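Local coordinates for protein COMB10 (Helicobacter pylori, PDB 2BHV) that forms a core subunit of the Com type IV secretion system, as a member of the TrbI/VirB10 family with a periplasmic domain, at residues 89-94 with 107-112. Sequence-based numbering, arbitrary orientation.
Sequences IGYYSN and WSRIIT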
ATOM      1  N   ILE A  89     -24.712  -7.080 -22.465  1.00 45.76           N
ATOM      2  CA  ILE A  89     -24.645  -7.957 -21.306  1.00 45.91           C
ATOM      3  C   ILE A  89     -23.235  -8.503 -21.164  1.00 46.00           C
ATOM      4  O   ILE A  89     -22.678  -9.075 -22.108  1.00 46.03           O
ATOM      5  CB  ILE A  89     -25.676  -9.094 -21.395  1.00 45.82           C
ATOM      6  CG1 ILE A  89     -27.081  -8.511 -21.485  1.00 46.04           C
ATOM      7  CG2 ILE A  89     -25.567 -10.010 -20.204  1.00 45.71           C
ATOM      8  CD1 ILE A  89     -28.101  -9.471 -22.038  1.00 47.21           C
ATOM      9  N   GLY A  90     -22.662  -8.306 -19.980  1.00 46.07           N
ATOM     10  CA  GLY A  90     -21.324  -8.790 -19.664  1.00 46.03           C
ATOM     11  C   GLY A  90     -21.238  -9.560 -18.354  1.00 45.99           C
ATOM     12  O   GLY A  90     -22.158  -9.525 -17.539  1.00 45.75           O
ATOM     13  N   TYR A  91     -20.120 -10.260 -18.163  1.00 46.00           N
ATOM     14  CA  TYR A  91     -19.851 -10.976 -16.935  1.00 45.95           C
ATOM     15  C   TYR A  91     -18.499 -10.543 -16.451  1.00 46.04           C
ATOM     16  O   TYR A  91     -17.581 -10.410 -17.234  1.00 46.06           O
ATOM     17  CB  TYR A  91     -19.897 -12.478 -17.178  1.00 45.88           C
ATOM     18  CG  TYR A  91     -21.233 -12.924 -17.690  1.00 45.86           C
ATOM     19  CD1 TYR A  91     -22.281 -13.198 -16.814  1.00 46.09           C
ATOM     20  CD2 TYR A  91     -21.472 -13.045 -19.053  1.00 46.15           C
ATOM     21  CE1 TYR A  91     -23.539 -13.592 -17.285  1.00 46.02           C
ATOM     22  CE2 TYR A  91     -22.722 -13.438 -19.537  1.00 46.33           C
ATOM     23  CZ  TYR A  91     -23.744 -13.706 -18.650  1.00 46.05           C
ATOM     24  OH  TYR A  91     -24.960 -14.089 -19.142  1.00 46.11           O
ATOM     25  N   TYR A  92     -18.392 -10.295 -15.157  1.00 46.27           N
ATOM     26  CA  TYR A  92     -17.193  -9.710 -14.596  1.00 46.61           C
ATOM     27  C   TYR A  92     -16.689 -10.504 -13.403  1.00 47.09           C
ATOM     28  O   TYR A  92     -17.480 -11.124 -12.680  1.00 47.05           O
ATOM     29  CB  TYR A  92     -17.446  -8.260 -14.178  1.00 46.53           C
ATOM     30  CG  TYR A  92     -18.374  -8.083 -12.971  1.00 46.74           C
ATOM     31  CD1 TYR A  92     -17.871  -8.113 -11.661  1.00 46.31           C
ATOM     32  CD2 TYR A  92     -19.744  -7.868 -13.140  1.00 46.54           C
ATOM     33  CE1 TYR A  92     -18.693  -7.939 -10.572  1.00 46.03           C
ATOM     34  CE2 TYR A  92     -20.583  -7.697 -12.047  1.00 46.48           C
ATOM     35  CZ  TYR A  92     -20.048  -7.731 -10.762  1.00 46.67           C
ATOM     36  OH  TYR A  92     -20.872  -7.568  -9.661  1.00 47.01           O
ATOM     37  N   SER A  93     -15.370 -10.470 -13.196  1.00 47.54           N
ATOM     38  CA  SER A  93     -14.759 -10.990 -11.981  1.00 48.32           C
ATOM     39  C   SER A  93     -13.614 -10.093 -11.523  1.00 48.99           C
ATOM     40  O   SER A  93     -12.972  -9.419 -12.334  1.00 48.93           O
ATOM     41  CB  SER A  93     -14.250 -12.415 -12.186  1.00 48.23           C
ATOM     42  OG  SER A  93     -13.083 -12.430 -12.999  1.00 48.74           O
ATOM     43  N   ASN A  94     -13.375 -10.090 -10.216  1.00 50.06           N
ATOM     44  CA  ASN A  94     -12.223  -9.427  -9.654  1.00 51.30           C
ATOM     45  C   ASN A  94     -11.180 -10.479  -9.330  1.00 52.96           C
ATOM     46  O   ASN A  94     -11.465 -11.458  -8.656  1.00 52.88           O
ATOM     47  CB  ASN A  94     -12.627  -8.597  -8.436  1.00 50.79           C
ATOM     48  CG  ASN A  94     -13.359  -7.315  -8.834  1.00 50.72           C
ATOM     49  OD1 ASN A  94     -14.605  -7.209  -8.723  1.00 49.40           O
ATOM     50  ND2 ASN A  94     -12.585  -6.334  -9.334  1.00 50.17           N
ATOM     51  N   TRP A 107     -17.719  -8.910 -22.373  1.00 45.68           N
ATOM     52  CA  TRP A 107     -18.987  -8.553 -22.965  1.00 45.93           C
ATOM     53  C   TRP A 107     -19.427  -9.680 -23.896  1.00 46.05           C
ATOM     54  O   TRP A 107     -18.773  -9.955 -24.902  1.00 46.20           O
ATOM     55  CB  TRP A 107     -18.889  -7.208 -23.691  1.00 45.80           C
ATOM     56  CG  TRP A 107     -18.539  -6.064 -22.762  1.00 45.90           C
ATOM     57  CD1 TRP A 107     -17.359  -5.386 -22.716  1.00 45.56           C
ATOM     58  CD2 TRP A 107     -19.377  -5.479 -21.745  1.00 46.01           C
ATOM     59  NE1 TRP A 107     -17.400  -4.413 -21.739  1.00 45.26           N
ATOM     60  CE2 TRP A 107     -18.625  -4.444 -21.129  1.00 45.54           C
ATOM     61  CE3 TRP A 107     -20.689  -5.727 -21.295  1.00 45.84           C
ATOM     62  CZ2 TRP A 107     -19.136  -3.655 -20.093  1.00 45.45           C
ATOM     63  CZ3 TRP A 107     -21.196  -4.940 -20.259  1.00 45.49           C
ATOM     64  CH2 TRP A 107     -20.418  -3.917 -19.672  1.00 45.55           C
ATOM     65  N   SER A 108     -20.528 -10.341 -23.550  1.00 46.20           N
ATOM     66  CA  SER A 108     -20.908 -11.570 -24.233  1.00 46.46           C
ATOM     67  C   SER A 108     -21.971 -11.372 -25.302  1.00 46.58           C
ATOM     68  O   SER A 108     -21.869 -11.953 -26.373  1.00 46.87           O
ATOM     69  CB  SER A 108     -21.337 -12.657 -23.245  1.00 46.38           C
ATOM     70  OG  SER A 108     -22.623 -12.399 -22.739  1.00 46.99           O
ATOM     71  N   ARG A 109     -22.999 -10.572 -25.021  1.00 46.60           N
ATOM     72  CA  ARG A 109     -23.976 -10.259 -26.067  1.00 46.56           C
ATOM     73  C   ARG A 109     -24.610  -8.884 -25.989  1.00 46.40           C
ATOM     74  O   ARG A 109     -24.671  -8.275 -24.923  1.00 46.38           O
ATOM     75  CB  ARG A 109     -25.033 -11.359 -26.226  1.00 46.63           C
ATOM     76  CG  ARG A 109     -26.083 -11.463 -25.138  1.00 46.78           C
ATOM     77  CD  ARG A 109     -26.938 -12.741 -25.360  1.00 46.89           C
ATOM     78  NE  ARG A 109     -27.988 -12.914 -24.351  1.00 48.10           N
ATOM     79  CZ  ARG A 109     -27.777 -13.277 -23.074  1.00 49.18           C
ATOM     80  NH1 ARG A 109     -26.528 -13.510 -22.623  1.00 49.15           N
ATOM     81  NH2 ARG A 109     -28.818 -13.404 -22.236  1.00 48.56           N
ATOM     82  N   ILE A 110     -25.051  -8.407 -27.152  1.00 46.31           N
ATOM     83  CA  ILE A 110     -25.739  -7.128 -27.297  1.00 46.33           C
ATOM     84  C   ILE A 110     -27.172  -7.402 -27.745  1.00 46.43           C
ATOM     85  O   ILE A 110     -27.387  -8.148 -28.695  1.00 46.74           O
ATOM     86  CB  ILE A 110     -25.069  -6.247 -28.363  1.00 46.29           C
ATOM     87  CG1 ILE A 110     -23.600  -5.983 -28.017  1.00 46.46           C
ATOM     88  CG2 ILE A 110     -25.815  -4.934 -28.531  1.00 46.21           C
ATOM     89  CD1 ILE A 110     -22.741  -5.551 -29.217  1.00 46.07           C
ATOM     90  N   ILE A 111     -28.146  -6.810 -27.055  1.00 46.41           N
ATOM     91  CA  ILE A 111     -29.548  -6.924 -27.449  1.00 46.45           C
ATOM     92  C   ILE A 111     -30.065  -5.576 -27.944  1.00 46.50           C
ATOM     93  O   ILE A 111     -30.134  -4.611 -27.175  1.00 46.61           O
ATOM     94  CB  ILE A 111     -30.433  -7.456 -26.297  1.00 46.39           C
ATOM     95  CG1 ILE A 111     -29.902  -8.810 -25.803  1.00 46.35           C
ATOM     96  CG2 ILE A 111     -31.893  -7.554 -26.748  1.00 46.25           C
ATOM     97  CD1 ILE A 111     -30.619  -9.358 -24.573  1.00 46.61           C
ATOM     98  N   THR A 112     -30.411  -5.504 -29.231  1.00 46.42           N
ATOM     99  CA  THR A 112     -30.903  -4.251 -29.798  1.00 46.61           C
ATOM    100  C   THR A 112     -32.320  -3.963 -29.289  1.00 46.75           C
ATOM    101  O   THR A 112     -33.020  -4.869 -28.828  1.00 46.66           O
ATOM    102  CB  THR A 112     -30.875  -4.214 -31.360  1.00 46.86           C
ATOM    103  OG1 THR A 112     -31.913  -5.056 -31.905  1.00 47.42           O
ATOM    104  CG2 THR A 112     -29.501  -4.595 -31.910  1.00 46.30           C
TER
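A classic beta bulge in the antiparallel hairpin of strands 87-94 and 103-111 sets Ser108 and Arg109 together against Ile89. The carbonyl of Ile89 takes two backbone hydrogen bonds, from Ser108 N to Ile89 O at 2.9 Å and a longer one from Arg109 N. Ile89 N returns a nearly straight bond to Arg109 O (2.7 Å). The register shifts by one here, and Gly90 pairs with Trp107. Ser108 OG, placed between its own N and carbonyl carbon (chi1 75°), adds a weak bond to Ile89 O and lies at the edge of the Tyr91 ring, 3.4 Å from Tyr91 CE2. The Arg109 chain, extended from CG to NE, runs alongside Ile89, whose CD1 sits over the centre of one guanidinium face and also meets Ile111 CD1 at 3.6 Å. Tyr91 OH lies at the guanidinium edge, in its plane, 3.9 Å from Arg109 NH1, without a hydrogen bond. On the other face of the sheet, Trp107 brings CE3 to 3.5 Å from Gly90 CA. The hairpin lies between strands 62-68 and 117-119 of the large mixed sheet, with Tyr91 touching Val135 of helix 132-146 and Trp107 packing on Val64 and Ala66 while its NE1 hydrogen-bonds Thr154 OG1.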